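Local coordinates for sepf-like protein (PDB 3ZIE), which probably takes part in archaeal cell division as a SepF-like protein, SepF being a membrane anchor for the Z ring, at residues Lys18-Ile21 and Tyr22-Asn25; Arg43-Lys46 and Asp47-Leu51; Ala6-Gly10 and Leu11-Pro15. The protein carries 1 engineered substitution. All blocks are in the same frame, centred on the assembly; numbering follows the deposited sequence.

Overall arrangement
The three contacts are local contacts within a single small domain and follow each other along the chain in the order 3, 1, 2. Contact 3 leads from strand 2-7 into helix 14-22. Contact 1 ends that helix before strand 26-30, so the two mark both ends of one beta-alpha-beta crossover, about 14 Å between centres. Contact 2 lies inside helix 38-55, its centre about 14 Å from that of contact 1 and about 11 Å from that of contact 3. L51 touches K18, I21 and Y22 of contact 1. V44 meets V8, and R43 and D47 meet L11, of contact 3. The two helices thus pack together, while contact 3 carries the sheet into the second subunit.

Contact 1 (Lys18-Ile21 and Tyr22-Asn25); sequences KREI and YDGN
Y22 lies on the last turn of helix 14-22 and reaches back over K18. Its backbone N gives a nearly straight bond to K18 O, 2.9 Å away. The ring comes down beside the same carbonyl. CG sits next to the backbone N (chi1 -76°), which brings Y22 CD2 to 3.0 Å from K18 O. K18 CB lies beyond, near the CE2 corner of the ring. Both side chains also rest on L51 of helix 38-55.

D23 N bonds to R19 O at 2.9 Å and more weakly to E20 O. The D23 carboxylate leans over the R19 carbonyl, with OD2 3.2 Å from R19 O. Both are acceptors, so this is no bond. D23 OD2 also faces E20 OE1 across 4.0 Å. R4, outside this turn, pairs with E20 OE2, and its positive charge probably eases this like-charge approach.

G24 turns the chain out of the helix with a phi of 87°. G24 N bonds to I21 O at 2.9 Å, and N25 N bonds to E20 O at 3.0 Å. This pair of bonds with the positive phi is a Schellman motif. A CB on G24 would press on D23 O.

N25 sets its side chain at a slant across that of E20, which bends at chi2. The amide and carboxylate planes are 64° apart. E20 OE2 is held by the hydroxyl of Y2 as well as by R4, and E20 packs on I81 of the second subunit. Replacing N25 by an alanine removes the amide, and this flank of the buried E20 carboxylate would probably be left with a gap beside it. N25 O is buried without a polar partner, and I21 CD1 comes to 3.4 Å from it.

Contact 2 (Arg43-Lys46 and Asp47-Leu51); sequences RVLK and DLRQL
R43 meets D47 one turn on in helix 38-55. D47 N bonds to R43 O at 2.9 Å. The carboxylate of D47 bends back over the same carbonyl, because its CG lies next to the backbone N (chi1 -63°). D47 OD1 and OD2 both stand 3.4 Å from R43 O, acceptor against acceptor. The guanidinium of R43 leads away from this turn, and R43 touches L11.

V44 O takes the N-H of L48 at 2.8 Å. The two side chains lie side by side and point the same way. V44 CG1 touches L48 CD1 at 4.1 Å. They belong to the buried face of the helix. V44 packs on V8 and L11, while L48 reaches I17, I59 and M69.

L45 O accepts the N-H of R49 at 2.8 Å. R49 CB and CG pass close by this oxygen before the chain runs on, extended as far as NE.

K46 O accepts the N-H of Q50. The lysine chain first extends, then folds at its last two torsions (chi3 69°, chi4 82°). This hooks the ammonium round to its sequence neighbour. K46 NZ meets D47 OD1 nearly end-on, in a salt bridge of 2.8 Å.

The chemistry divides round the helix: hydrocarbon faces the core, and the ion pair lies on a more exposed side. The D47 carboxylate sits beside an electron-rich carbonyl, and the charge of K46 is likely to offset that repulsion and favour the ionised acid.

Contact 3 (Ala6-Gly10 and Leu11-Pro15); sequences AEVTG and LNEVP
The backbone doubles back between V8 and E13, whose CA atoms come within 6.0 Å, as strand 2-7 gives way to the start of helix 14-22. G10 is at the bend, almost fully extended (phi 163°), a conformation open chiefly to glycine.

E13 closes the turn. Its CG stands next to the backbone N and the chain then bends at chi2 (75°), which brings the carboxylate under the T9-G10 backbone. T9 N bonds to E13 OE1 at 2.7 Å. The N-H comes from above the carboxylate plane, 45° out of it. G10 N adds a weak bond to E13 OE1 at 3.3 Å. The two side chains of T9 and E13 cross at about a right angle, and T9 OG1 lies 3.4 Å from E13 OE1, at best a weak and unsettled bond.

This turn is the first connection of a beta-alpha-beta unit, in which helix 14-22 carries the chain from strand 2-7 to the parallel strand 26-30. A6 also pairs in a parallel ladder with a strand of the second subunit, so the sheet runs on through the interface. T9 and E13 both pack on S83 of that subunit.

The carboxylate is buried and its surroundings are mixed. G10 O is 3.1 Å from E13 OE1, acceptor to acceptor, which may work against the charge that the N-H groups would stabilise. E13 CG lies 3.5 Å from E7 O. The V8 side chain crosses that of E13 at a slant, and V8 CG1 lies 4.0 Å from E13 OE1. V14 N makes a weak bond back to L11 O, and the L11 side chain lies against D47 of helix 38-55.

Contact 1 (Lys18-Ile21 and Tyr22-Asn25)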
ATOM      1  N   LYS B  18       3.998  -4.334 -14.796  1.00 10.19           N
ATOM      2  CA  LYS B  18       3.638  -3.398 -15.870  1.00 10.56           C
ATOM      3  C   LYS B  18       2.220  -3.670 -16.322  1.00  9.87           C
ATOM      4  O   LYS B  18       1.432  -2.726 -16.500  1.00 11.10           O
ATOM      5  CB  LYS B  18       4.618  -3.474 -17.061  1.00 11.55           C
ATOM      6  CG  LYS B  18       5.972  -2.884 -16.737  1.00 14.49           C
ATOM      7  CD  LYS B  18       6.902  -3.154 -17.876  1.00 19.97           C
ATOM      8  CE  LYS B  18       8.010  -2.118 -17.902  1.00 21.37           C
ATOM      9  NZ  LYS B  18       8.931  -2.420 -19.082  1.00 23.45           N
ATOM     10  N   ARG B  19       1.892  -4.948 -16.525  1.00  9.60           N
ATOM     11  CA  ARG B  19       0.576  -5.345 -16.993  1.00 11.11           C
ATOM     12  C   ARG B  19      -0.539  -4.873 -16.043  1.00  9.64           C
ATOM     13  O   ARG B  19      -1.577  -4.357 -16.496  1.00  9.97           O
ATOM     14  CB  ARG B  19       0.475  -6.873 -17.193  1.00 11.39           C
ATOM     15  CG  ARG B  19       0.300  -7.322 -18.638  1.00 20.33           C
ATOM     16  CD  ARG B  19       0.423  -8.888 -18.778  1.00 24.66           C
ATOM     17  NE  ARG B  19       1.741  -9.185 -19.344  1.00 28.42           N
ATOM     18  CZ  ARG B  19       2.716  -9.916 -18.785  1.00 27.36           C
ATOM     19  NH1 ARG B  19       2.559 -10.570 -17.629  1.00 25.09           N
ATOM     20  NH2 ARG B  19       3.851 -10.026 -19.458  1.00 28.38           N
ATOM     21  N   GLU B  20      -0.326  -5.035 -14.745  1.00  8.37           N
ATOM     22  CA  GLU B  20      -1.326  -4.576 -13.731  1.00  8.81           C
ATOM     23  C   GLU B  20      -1.552  -3.049 -13.732  1.00  8.53           C
ATOM     24  O   GLU B  20      -2.688  -2.575 -13.727  1.00  9.93           O
ATOM     25  CB  GLU B  20      -0.915  -5.095 -12.328  1.00  8.86           C
ATOM     26  CG  GLU B  20      -1.060  -6.605 -12.215  1.00 11.94           C
ATOM     27  CD  GLU B  20      -2.548  -7.032 -12.098  1.00 16.70           C
ATOM     28  OE1 GLU B  20      -3.440  -6.250 -12.474  1.00 17.32           O
ATOM     29  OE2 GLU B  20      -2.826  -8.155 -11.624  1.00 18.42           O
ATOM     30  N   ILE B  21      -0.470  -2.287 -13.805  1.00  8.37           N
ATOM     31  CA  ILE B  21      -0.523  -0.817 -13.910  1.00  9.15           C
ATOM     32  C   ILE B  21      -1.255  -0.364 -15.192  1.00 10.46           C
ATOM     33  O   ILE B  21      -2.154   0.517 -15.130  1.00  8.60           O
ATOM     34  CB  ILE B  21       0.942  -0.193 -13.803  1.00  8.92           C
ATOM     35  CG1 ILE B  21       1.520  -0.433 -12.392  1.00  9.75           C
ATOM     36  CG2 ILE B  21       0.917   1.329 -14.130  1.00  7.85           C
ATOM     37  CD1 ILE B  21       0.798   0.389 -11.239  1.00  5.64           C
ATOM     38  N   TYR B  22      -0.901  -0.983 -16.329  1.00 10.50           N
ATOM     39  CA  TYR B  22      -1.578  -0.735 -17.596  1.00 11.01           C
ATOM     40  C   TYR B  22      -3.049  -1.121 -17.513  1.00 12.30           C
ATOM     41  O   TYR B  22      -3.867  -0.542 -18.207  1.00 14.28           O
ATOM     42  CB  TYR B  22      -0.866  -1.460 -18.784  1.00 11.91           C
ATOM     43  CG  TYR B  22       0.430  -0.753 -19.223  1.00 14.87           C
ATOM     44  CD1 TYR B  22       0.401   0.549 -19.651  1.00 17.19           C
ATOM     45  CD2 TYR B  22       1.674  -1.392 -19.193  1.00 16.96           C
ATOM     46  CE1 TYR B  22       1.580   1.239 -20.029  1.00 18.57           C
ATOM     47  CE2 TYR B  22       2.871  -0.696 -19.589  1.00 18.40           C
ATOM     48  CZ  TYR B  22       2.786   0.618 -19.983  1.00 18.52           C
ATOM     49  OH  TYR B  22       3.892   1.344 -20.406  1.00 21.37           O
ATOM     50  N   ASP B  23      -3.393  -2.070 -16.654  1.00 12.32           N
ATOM     51  CA  ASP B  23      -4.791  -2.473 -16.464  1.00 13.40           C
ATOM     52  C   ASP B  23      -5.559  -1.494 -15.537  1.00 12.31           C
ATOM     53  O   ASP B  23      -6.735  -1.701 -15.246  1.00 10.82           O
ATOM     54  CB  ASP B  23      -4.896  -3.897 -15.880  1.00 13.41           C
ATOM     55  CG  ASP B  23      -4.606  -4.988 -16.874  1.00 16.10           C
ATOM     56  OD1 ASP B  23      -4.684  -4.799 -18.090  1.00 19.28           O
ATOM     57  OD2 ASP B  23      -4.257  -6.069 -16.400  1.00 19.17           O
ATOM     58  N   GLY B  24      -4.863  -0.466 -15.033  1.00 11.26           N
ATOM     59  CA  GLY B  24      -5.485   0.524 -14.170  1.00  9.51           C
ATOM     60  C   GLY B  24      -5.484   0.118 -12.697  1.00  8.54           C
ATOM     61  O   GLY B  24      -6.211   0.724 -11.879  1.00  8.49           O
ATOM     62  N   ASN B  25      -4.728  -0.930 -12.372  1.00  8.03           N
ATOM     63  CA  ASN B  25      -4.593  -1.422 -10.984  1.00  8.62           C
ATOM     64  C   ASN B  25      -3.373  -0.841 -10.251  1.00  8.60           C
ATOM     65  O   ASN B  25      -2.481  -0.266 -10.898  1.00  7.21           O
ATOM     66  CB  ASN B  25      -4.620  -2.954 -10.970  1.00  7.75           C
ATOM     67  CG  ASN B  25      -5.921  -3.500 -11.546  1.00  9.59           C
ATOM     68  OD1 ASN B  25      -5.929  -4.454 -12.378  1.00 12.09           O
ATOM     69  ND2 ASN B  25      -7.028  -2.905 -11.138  1.00  5.86           N
TER

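Contact 2 (Arg43-Lys46 and Asp47-Leu51)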
ATOM      1  N   ARG B  43      18.205  -1.661 -11.626  1.00 13.55           N
ATOM      2  CA  ARG B  43      17.569  -1.933 -12.912  1.00 14.02           C
ATOM      3  C   ARG B  43      16.064  -2.013 -12.740  1.00 14.11           C
ATOM      4  O   ARG B  43      15.291  -1.486 -13.571  1.00 11.53           O
ATOM      5  CB  ARG B  43      17.983  -3.282 -13.543  1.00 15.00           C
ATOM      6  CG  ARG B  43      19.451  -3.477 -13.895  1.00 20.69           C
ATOM      7  CD  ARG B  43      19.596  -4.747 -14.699  1.00 26.04           C
ATOM      8  NE  ARG B  43      20.972  -5.196 -14.729  1.00 32.25           N
ATOM      9  CZ  ARG B  43      21.361  -6.478 -14.762  1.00 36.01           C
ATOM     10  NH1 ARG B  43      20.453  -7.461 -14.740  1.00 37.27           N
ATOM     11  NH2 ARG B  43      22.669  -6.795 -14.799  1.00 35.15           N
ATOM     12  N   VAL B  44      15.635  -2.736 -11.683  1.00 12.41           N
ATOM     13  CA  VAL B  44      14.178  -2.843 -11.406  1.00 11.55           C
ATOM     14  C   VAL B  44      13.609  -1.420 -11.168  1.00 11.67           C
ATOM     15  O   VAL B  44      12.596  -1.014 -11.770  1.00 11.88           O
ATOM     16  CB  VAL B  44      13.927  -3.771 -10.168  1.00 11.43           C
ATOM     17  CG1 VAL B  44      12.434  -3.715  -9.714  1.00  9.67           C
ATOM     18  CG2 VAL B  44      14.256  -5.243 -10.560  1.00  9.93           C
ATOM     19  N   LEU B  45      14.261  -0.655 -10.292  1.00 10.54           N
ATOM     20  CA  LEU B  45      13.699   0.659  -9.941  1.00 11.21           C
ATOM     21  C   LEU B  45      13.738   1.602 -11.163  1.00 11.59           C
ATOM     22  O   LEU B  45      12.831   2.446 -11.358  1.00 10.40           O
ATOM     23  CB  LEU B  45      14.417   1.330  -8.751  1.00 11.05           C
ATOM     24  CG  LEU B  45      14.237   0.798  -7.340  1.00 14.09           C
ATOM     25  CD1 LEU B  45      15.223   1.478  -6.309  1.00 14.91           C
ATOM     26  CD2 LEU B  45      12.779   0.904  -6.889  1.00 15.44           C
ATOM     27  N   LYS B  46      14.813   1.493 -11.965  1.00 11.49           N
ATOM     28  CA  LYS B  46      14.820   2.231 -13.232  1.00 13.58           C
ATOM     29  C   LYS B  46      13.569   1.846 -14.084  1.00 13.24           C
ATOM     30  O   LYS B  46      12.856   2.705 -14.598  1.00 12.10           O
ATOM     31  CB  LYS B  46      16.096   1.975 -14.037  1.00 15.02           C
ATOM     32  CG  LYS B  46      16.054   2.566 -15.498  1.00 19.02           C
ATOM     33  CD  LYS B  46      17.190   2.035 -16.399  1.00 23.92           C
ATOM     34  CE  LYS B  46      17.036   0.509 -16.766  1.00 28.94           C
ATOM     35  NZ  LYS B  46      16.092   0.200 -17.929  1.00 28.14           N
ATOM     36  N   ASP B  47      13.323   0.556 -14.241  1.00 12.66           N
ATOM     37  CA  ASP B  47      12.137   0.140 -14.992  1.00 14.02           C
ATOM     38  C   ASP B  47      10.828   0.635 -14.372  1.00 11.77           C
ATOM     39  O   ASP B  47       9.940   1.045 -15.070  1.00 11.19           O
ATOM     40  CB  ASP B  47      12.078  -1.376 -15.170  1.00 14.06           C
ATOM     41  CG  ASP B  47      13.235  -1.926 -15.993  1.00 19.28           C
ATOM     42  OD1 ASP B  47      13.952  -1.184 -16.723  1.00 18.20           O
ATOM     43  OD2 ASP B  47      13.399  -3.137 -15.902  1.00 20.08           O
ATOM     44  N   LEU B  48      10.704   0.596 -13.050  1.00 12.26           N
ATOM     45  CA  LEU B  48       9.427   0.951 -12.425  1.00 10.97           C
ATOM     46  C   LEU B  48       9.201   2.462 -12.429  1.00 11.35           C
ATOM     47  O   LEU B  48       8.066   2.919 -12.594  1.00 10.11           O
ATOM     48  CB  LEU B  48       9.344   0.430 -10.991  1.00 12.03           C
ATOM     49  CG  LEU B  48       9.365  -1.111 -10.891  1.00 10.78           C
ATOM     50  CD1 LEU B  48       9.138  -1.348  -9.441  1.00 15.01           C
ATOM     51  CD2 LEU B  48       8.261  -1.696 -11.744  1.00 15.45           C
ATOM     52  N   ARG B  49      10.284   3.236 -12.267  1.00 10.00           N
ATOM     53  CA  ARG B  49      10.206   4.676 -12.445  1.00 11.15           C
ATOM     54  C   ARG B  49       9.851   5.105 -13.881  1.00 11.17           C
ATOM     55  O   ARG B  49       9.057   6.057 -14.097  1.00 10.99           O
ATOM     56  CB  ARG B  49      11.506   5.347 -11.969  1.00 13.15           C
ATOM     57  CG  ARG B  49      11.629   5.259 -10.417  1.00 11.48           C
ATOM     58  CD  ARG B  49      12.872   5.999  -9.935  1.00 14.31           C
ATOM     59  NE  ARG B  49      13.302   5.572  -8.606  1.00 14.88           N
ATOM     60  CZ  ARG B  49      12.678   5.877  -7.466  1.00 18.00           C
ATOM     61  NH1 ARG B  49      11.586   6.632  -7.467  1.00 16.51           N
ATOM     62  NH2 ARG B  49      13.165   5.436  -6.315  1.00 17.88           N
ATOM     63  N   GLN B  50      10.430   4.440 -14.858  1.00 10.63           N
ATOM     64  CA  GLN B  50      10.068   4.702 -16.258  1.00 11.94           C
ATOM     65  C   GLN B  50       8.595   4.370 -16.530  1.00 10.82           C
ATOM     66  O   GLN B  50       7.905   5.119 -17.223  1.00 10.84           O
ATOM     67  CB  GLN B  50      10.970   3.910 -17.212  1.00 13.36           C
ATOM     68  CG  GLN B  50      10.773   4.345 -18.696  1.00 19.01           C
ATOM     69  CD  GLN B  50      11.010   5.848 -18.922  1.00 23.79           C
ATOM     70  OE1 GLN B  50      10.103   6.580 -19.365  1.00 27.40           O
ATOM     71  NE2 GLN B  50      12.196   6.319 -18.573  1.00 23.30           N
ATOM     72  N   LEU B  51       8.133   3.236 -16.000  1.00 10.52           N
ATOM     73  CA  LEU B  51       6.700   2.876 -16.034  1.00 11.09           C
ATOM     74  C   LEU B  51       5.800   3.976 -15.476  1.00 10.87           C
ATOM     75  O   LEU B  51       4.842   4.371 -16.144  1.00  9.96           O
ATOM     76  CB  LEU B  51       6.434   1.527 -15.306  1.00 10.58           C
ATOM     77  CG  LEU B  51       4.986   1.016 -15.124  1.00 13.37           C
ATOM     78  CD1 LEU B  51       4.331   0.708 -16.496  1.00 14.88           C
ATOM     79  CD2 LEU B  51       5.068  -0.259 -14.293  1.00 12.61           C
TER

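Contact 3 (Ala6-Gly10 and Leu11-Pro15)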
ATOM      1  N   ALA B   6       3.396  -7.392  -5.035  1.00 10.03           N
ATOM      2  CA  ALA B   6       4.454  -8.155  -5.781  1.00 11.82           C
ATOM      3  C   ALA B   6       5.621  -8.472  -4.847  1.00 12.90           C
ATOM      4  O   ALA B   6       5.992  -7.638  -4.055  1.00 14.04           O
ATOM      5  CB  ALA B   6       4.980  -7.356  -6.990  1.00 10.90           C
ATOM      6  N   GLU B   7       6.157  -9.699  -4.922  1.00 14.10           N
ATOM      7  CA  GLU B   7       7.356 -10.097  -4.172  1.00 13.29           C
ATOM      8  C   GLU B   7       8.475 -10.059  -5.190  1.00 13.31           C
ATOM      9  O   GLU B   7       8.536 -10.933  -6.078  1.00 13.82           O
ATOM     10  CB  GLU B   7       7.176 -11.518  -3.629  1.00 14.92           C
ATOM     11  CG  GLU B   7       6.148 -11.586  -2.494  1.00 17.24           C
ATOM     12  CD  GLU B   7       6.436 -10.685  -1.258  1.00 19.90           C
ATOM     13  OE1 GLU B   7       7.597 -10.351  -0.934  1.00 22.25           O
ATOM     14  OE2 GLU B   7       5.482 -10.306  -0.545  1.00 21.09           O
ATOM     15  N   VAL B   8       9.245  -8.971  -5.178  1.00 12.52           N
ATOM     16  CA  VAL B   8      10.200  -8.726  -6.277  1.00 14.14           C
ATOM     17  C   VAL B   8      11.514  -9.418  -5.901  1.00 15.08           C
ATOM     18  O   VAL B   8      12.174  -8.997  -4.929  1.00 14.93           O
ATOM     19  CB  VAL B   8      10.459  -7.196  -6.528  1.00 13.51           C
ATOM     20  CG1 VAL B   8      11.515  -7.017  -7.676  1.00 14.82           C
ATOM     21  CG2 VAL B   8       9.148  -6.497  -6.889  1.00 12.75           C
ATOM     22  N   THR B   9      11.864 -10.458  -6.649  1.00 16.63           N
ATOM     23  CA  THR B   9      13.115 -11.205  -6.376  1.00 18.19           C
ATOM     24  C   THR B   9      14.172 -11.094  -7.491  1.00 19.59           C
ATOM     25  O   THR B   9      15.233 -11.744  -7.419  1.00 20.02           O
ATOM     26  CB  THR B   9      12.810 -12.701  -6.160  1.00 18.40           C
ATOM     27  OG1 THR B   9      11.946 -13.151  -7.212  1.00 20.62           O
ATOM     28  CG2 THR B   9      12.121 -12.880  -4.809  1.00 18.24           C
ATOM     29  N   GLY B  10      13.895 -10.260  -8.493  1.00 20.57           N
ATOM     30  CA  GLY B  10      14.735 -10.119  -9.699  1.00 21.42           C
ATOM     31  C   GLY B  10      13.946  -9.424 -10.786  1.00 21.47           C
ATOM     32  O   GLY B  10      12.814  -8.950 -10.548  1.00 23.59           O
ATOM     33  N   LEU B  11      14.465  -9.416 -12.008  1.00 19.85           N
ATOM     34  CA  LEU B  11      13.793  -8.706 -13.083  1.00 19.38           C
ATOM     35  C   LEU B  11      12.546  -9.438 -13.644  1.00 19.11           C
ATOM     36  O   LEU B  11      11.749  -8.861 -14.379  1.00 16.63           O
ATOM     37  CB  LEU B  11      14.787  -8.397 -14.212  1.00 21.54           C
ATOM     38  CG  LEU B  11      15.646  -7.134 -13.992  1.00 22.95           C
ATOM     39  CD1 LEU B  11      16.977  -7.266 -14.669  1.00 26.30           C
ATOM     40  CD2 LEU B  11      14.893  -5.941 -14.564  1.00 26.06           C
ATOM     41  N   ASN B  12      12.348 -10.693 -13.267  1.00 18.94           N
ATOM     42  CA  ASN B  12      11.225 -11.457 -13.832  1.00 20.50           C
ATOM     43  C   ASN B  12       9.797 -11.038 -13.373  1.00 19.87           C
ATOM     44  O   ASN B  12       8.813 -11.442 -14.021  1.00 22.02           O
ATOM     45  CB  ASN B  12      11.432 -12.956 -13.587  1.00 21.92           C
ATOM     46  CG  ASN B  12      12.632 -13.495 -14.316  1.00 25.05           C
ATOM     47  OD1 ASN B  12      13.399 -14.332 -13.782  1.00 25.83           O
ATOM     48  ND2 ASN B  12      12.821 -13.014 -15.539  1.00 23.88           N
ATOM     49  N   GLU B  13       9.674 -10.227 -12.316  1.00 17.24           N
ATOM     50  CA  GLU B  13       8.334  -9.705 -11.882  1.00 16.23           C
ATOM     51  C   GLU B  13       7.880  -8.413 -12.565  1.00 15.08           C
ATOM     52  O   GLU B  13       6.697  -8.042 -12.521  1.00 13.23           O
ATOM     53  CB  GLU B  13       8.262  -9.552 -10.358  1.00 16.94           C
ATOM     54  CG  GLU B  13       8.400 -10.883  -9.605  1.00 18.53           C
ATOM     55  CD  GLU B  13       9.861 -11.368  -9.624  1.00 20.88           C
ATOM     56  OE1 GLU B  13      10.724 -10.636  -9.099  1.00 21.47           O
ATOM     57  OE2 GLU B  13      10.152 -12.438 -10.210  1.00 23.75           O
ATOM     58  N   VAL B  14       8.815  -7.722 -13.217  1.00 15.10           N
ATOM     59  CA  VAL B  14       8.522  -6.405 -13.820  1.00 14.03           C
ATOM     60  C   VAL B  14       7.454  -6.502 -14.888  1.00 13.33           C
ATOM     61  O   VAL B  14       6.531  -5.716 -14.868  1.00 13.56           O
ATOM     62  CB  VAL B  14       9.795  -5.695 -14.346  1.00 14.21           C
ATOM     63  CG1 VAL B  14       9.414  -4.517 -15.302  1.00 12.90           C
ATOM     64  CG2 VAL B  14      10.671  -5.228 -13.177  1.00 14.76           C
ATOM     65  N   PRO B  15       7.517  -7.507 -15.816  1.00 15.17           N
ATOM     66  CA  PRO B  15       6.518  -7.464 -16.875  1.00 13.36           C
ATOM     67  C   PRO B  15       5.078  -7.634 -16.332  1.00 13.67           C
ATOM     68  O   PRO B  15       4.149  -6.988 -16.847  1.00 12.59           O
ATOM     69  CB  PRO B  15       6.964  -8.639 -17.790  1.00 16.08           C
ATOM     70  CG  PRO B  15       8.493  -8.701 -17.521  1.00 15.98           C
ATOM     71  CD  PRO B  15       8.481  -8.602 -16.045  1.00 15.12           C
TER